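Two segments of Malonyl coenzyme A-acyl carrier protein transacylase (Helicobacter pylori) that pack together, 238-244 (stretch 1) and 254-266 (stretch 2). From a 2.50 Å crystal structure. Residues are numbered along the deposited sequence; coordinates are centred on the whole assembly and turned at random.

Stretch 1 238-244: ISNATNE
Stretch 2, residues 254-266: ELLSLQLTQPVRY

What does the helix that opens stretch 2 offer to stretch 1? The helix begins earlier in the chain and runs on through Leu-255, with Leu-258 N bonded to Glu-254 O (3.1 Å) and Gln-259 N to Leu-255 O (3.0 Å). Leu-255 points toward stretch 1, its CA 6.6 Å from Ser-239 CA. Leu-255 CD2 lies 3.8 Å from Ser-239 OG and 3.8 Å from Thr-242 CG2, with chi1 m and chi2 t. Its carbonyl is reached through water 1, which donates to Leu-255 O at 2.9 Å and accepts from Ser-239 OG at 2.6 Å.

How is stretch 1 folded to meet that helix? It has no regular helix or strand over the residues that touch, but it turns tightly: Asn-243 N bonds to Ser-239 O (2.8 Å), with Asn-240 and Ala-241 at helix-like phi/psi of -58/-27° and -77/-45°, and Asn-243 at a left-handed 56/35°. Ser-239 (chi1 t) turns OG back to accept from Thr-242 N at 2.9 Å, while Ala-241 N adds a weak bond to the same OG at 2.9 Å. Ser-239 OG thus ties the turn together and, through its water, joins it to the helix.

What does the turn meet as the chain passes Leu-258 and Gln-259? Ala-241 points toward stretch 2, and its CA lies 4.9 Å from Gln-259 CA. Ala-241 CB meets Leu-258 CD1 at 3.8 Å, an apolar contact, and Gln-259 CA at 3.9 Å. Leu-258 has chi1 t, and Gln-259 also has chi1 t, its side-chain amide held by hydrogen bonds elsewhere in the structure. A type I turn from Gln-259 to Gln-262, closed by Gln-262 N to Gln-259 O at 2.9 Å, then redirects the chain.

What fastens the extended segment after the turn? Gln-262, Pro-263 and Val-264 have phi/psi of -114/145°, -49/136° and -73/114°, and Val-264 CA comes within 4.8 Å of Asn-240 CA. Arg-265 N then donates to Asn-240 O at 3.1 Å and 156°, a backbone hydrogen bond across the stretches. Arg-265, the N-cap residue before the next helix, has chi1 m and chi3 m, and its end comes nearer to stretch 1. Asn-243 CB lies over one face of the guanidinium, 3.7 Å from Arg-265 NH2; Ala-241 O sits at its edge, 3.8 Å from Arg-265 NE. Thr-242 O is 3.2 Å from Arg-265 NH2, but the angle is too poor for a hydrogen bond.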

# COMPACT_ATOMS: atom_id res chain seq x y z
N ILE A 238 -10.29 3.97 4.58
CA ILE A 238 -9.71 4.47 5.82
C ILE A 238 -8.36 5.14 5.55
O ILE A 238 -7.46 4.54 4.95
CB ILE A 238 -9.55 3.35 6.87
CG1 ILE A 238 -10.76 2.40 6.85
CG2 ILE A 238 -9.34 3.92 8.25
CD1 ILE A 238 -12.08 3.01 7.32
N SER A 239 -8.22 6.39 5.98
CA SER A 239 -7.02 7.16 5.70
C SER A 239 -5.83 6.71 6.58
O SER A 239 -5.93 6.71 7.80
CB SER A 239 -7.31 8.65 5.91
OG SER A 239 -6.12 9.41 6.14
N ASN A 240 -4.72 6.35 5.95
CA ASN A 240 -3.48 6.14 6.71
C ASN A 240 -3.09 7.41 7.47
O ASN A 240 -2.43 7.33 8.51
CB ASN A 240 -2.31 5.75 5.80
CG ASN A 240 -2.45 4.36 5.17
OD1 ASN A 240 -3.28 3.54 5.57
ND2 ASN A 240 -1.63 4.10 4.18
N ALA A 241 -3.50 8.57 6.95
CA ALA A 241 -3.08 9.84 7.55
C ALA A 241 -3.84 10.22 8.85
O ALA A 241 -3.21 10.61 9.84
CB ALA A 241 -3.13 10.95 6.53
N THR A 242 -5.17 10.06 8.85
CA THR A 242 -6.02 10.46 9.98
C THR A 242 -6.80 9.32 10.65
O THR A 242 -7.48 9.52 11.65
CB THR A 242 -7.07 11.57 9.58
OG1 THR A 242 -8.08 11.01 8.72
CG2 THR A 242 -6.42 12.76 8.90
N ASN A 243 -6.73 8.12 10.10
CA ASN A 243 -7.52 7.02 10.65
C ASN A 243 -9.01 7.34 10.71
O ASN A 243 -9.72 6.90 11.61
CB ASN A 243 -6.96 6.56 12.01
CG ASN A 243 -7.73 5.36 12.59
OD1 ASN A 243 -7.79 5.18 13.80
ND2 ASN A 243 -8.32 4.57 11.72
N GLU A 244 -9.48 8.10 9.72
CA GLU A 244 -10.89 8.43 9.56
C GLU A 244 -11.35 8.03 8.15
O GLU A 244 -10.62 8.25 7.19
CB GLU A 244 -11.13 9.93 9.81
CG GLU A 244 -10.76 10.39 11.25
CD GLU A 244 -10.63 11.92 11.41
OE1 GLU A 244 -10.00 12.58 10.54
OE2 GLU A 244 -11.15 12.47 12.43
N GLU A 254 -7.58 15.63 -0.66
CA GLU A 254 -6.96 16.09 0.57
C GLU A 254 -6.18 14.97 1.28
O GLU A 254 -5.03 15.17 1.69
CB GLU A 254 -8.04 16.67 1.49
CG GLU A 254 -7.50 17.13 2.84
CD GLU A 254 -8.59 17.47 3.84
OE1 GLU A 254 -9.74 17.80 3.44
OE2 GLU A 254 -8.29 17.43 5.05
N LEU A 255 -6.80 13.81 1.43
CA LEU A 255 -6.21 12.75 2.24
C LEU A 255 -5.06 11.94 1.58
O LEU A 255 -4.08 11.60 2.25
CB LEU A 255 -7.29 11.87 2.86
CG LEU A 255 -8.06 12.67 3.93
CD1 LEU A 255 -9.36 12.05 4.30
CD2 LEU A 255 -7.20 12.94 5.19
N LEU A 256 -5.17 11.69 0.27
CA LEU A 256 -4.07 11.08 -0.48
C LEU A 256 -2.89 12.03 -0.62
O LEU A 256 -1.78 11.58 -0.90
CB LEU A 256 -4.52 10.57 -1.85
CG LEU A 256 -5.42 9.33 -1.91
CD1 LEU A 256 -5.82 8.98 -3.33
CD2 LEU A 256 -4.78 8.09 -1.24
N SER A 257 -3.12 13.34 -0.44
CA SER A 257 -2.04 14.35 -0.47
C SER A 257 -1.27 14.27 0.82
O SER A 257 -0.06 14.08 0.85
CB SER A 257 -2.58 15.79 -0.52
OG SER A 257 -3.22 16.13 -1.74
N LEU A 258 -2.03 14.43 1.89
CA LEU A 258 -1.51 14.55 3.23
C LEU A 258 -0.77 13.27 3.67
O LEU A 258 0.23 13.34 4.41
CB LEU A 258 -2.68 14.88 4.16
CG LEU A 258 -2.44 15.64 5.46
CD1 LEU A 258 -2.73 14.74 6.68
CD2 LEU A 258 -1.06 16.33 5.51
N GLN A 259 -1.28 12.13 3.21
CA GLN A 259 -0.67 10.84 3.46
C GLN A 259 0.85 10.89 3.30
O GLN A 259 1.58 10.48 4.21
CB GLN A 259 -1.28 9.80 2.51
CG GLN A 259 -1.02 8.37 2.91
CD GLN A 259 -0.74 7.50 1.71
OE1 GLN A 259 0.13 7.81 0.89
NE2 GLN A 259 -1.49 6.42 1.59
N LEU A 260 1.29 11.43 2.16
CA LEU A 260 2.70 11.48 1.73
C LEU A 260 3.68 12.05 2.74
O LEU A 260 4.84 11.68 2.73
CB LEU A 260 2.84 12.26 0.43
CG LEU A 260 1.98 11.77 -0.74
CD1 LEU A 260 1.89 12.83 -1.81
CD2 LEU A 260 2.51 10.46 -1.31
N THR A 261 3.22 12.97 3.57
CA THR A 261 4.11 13.60 4.56
C THR A 261 3.78 13.19 5.99
O THR A 261 4.45 13.60 6.92
CB THR A 261 4.19 15.16 4.39
OG1 THR A 261 2.93 15.78 4.67
CG2 THR A 261 4.57 15.50 2.97
N GLN A 262 2.76 12.34 6.15
CA GLN A 262 2.35 11.86 7.48
C GLN A 262 2.59 10.36 7.68
O GLN A 262 2.38 9.58 6.75
CB GLN A 262 0.86 12.14 7.75
CG GLN A 262 0.46 13.61 7.81
CD GLN A 262 1.47 14.45 8.55
OE1 GLN A 262 2.17 15.27 7.94
NE2 GLN A 262 1.58 14.25 9.86
N PRO A 263 2.95 9.95 8.90
CA PRO A 263 3.11 8.54 9.22
C PRO A 263 1.92 7.72 8.75
O PRO A 263 0.76 8.13 8.93
CB PRO A 263 3.16 8.53 10.74
CG PRO A 263 3.74 9.84 11.10
CD PRO A 263 3.20 10.80 10.08
N VAL A 264 2.21 6.57 8.14
CA VAL A 264 1.18 5.61 7.80
C VAL A 264 0.79 4.98 9.12
O VAL A 264 1.60 4.30 9.77
CB VAL A 264 1.70 4.55 6.80
CG1 VAL A 264 0.73 3.36 6.66
CG2 VAL A 264 1.99 5.21 5.47
N ARG A 265 -0.45 5.22 9.55
CA ARG A 265 -0.92 4.72 10.84
C ARG A 265 -1.69 3.43 10.69
O ARG A 265 -2.86 3.33 11.09
CB ARG A 265 -1.79 5.77 11.53
CG ARG A 265 -1.07 7.04 11.90
CD ARG A 265 -1.64 7.56 13.19
NE ARG A 265 -2.81 8.39 12.95
CZ ARG A 265 -3.85 8.50 13.77
NH1 ARG A 265 -3.88 7.81 14.90
NH2 ARG A 265 -4.86 9.30 13.45
N TYR A 266 -1.02 2.43 10.14
CA TYR A 266 -1.68 1.18 9.78
C TYR A 266 -2.28 0.45 10.99
O TYR A 266 -3.40 -0.07 10.92
CB TYR A 266 -0.75 0.27 8.95
CG TYR A 266 -1.47 -0.96 8.50
CD1 TYR A 266 -2.30 -0.94 7.39
CD2 TYR A 266 -1.36 -2.15 9.22
CE1 TYR A 266 -3.00 -2.09 7.00
CE2 TYR A 266 -2.05 -3.30 8.83
CZ TYR A 266 -2.86 -3.27 7.73
OH TYR A 266 -3.54 -4.41 7.36
O HOH W 1 -4.63 9.38 3.98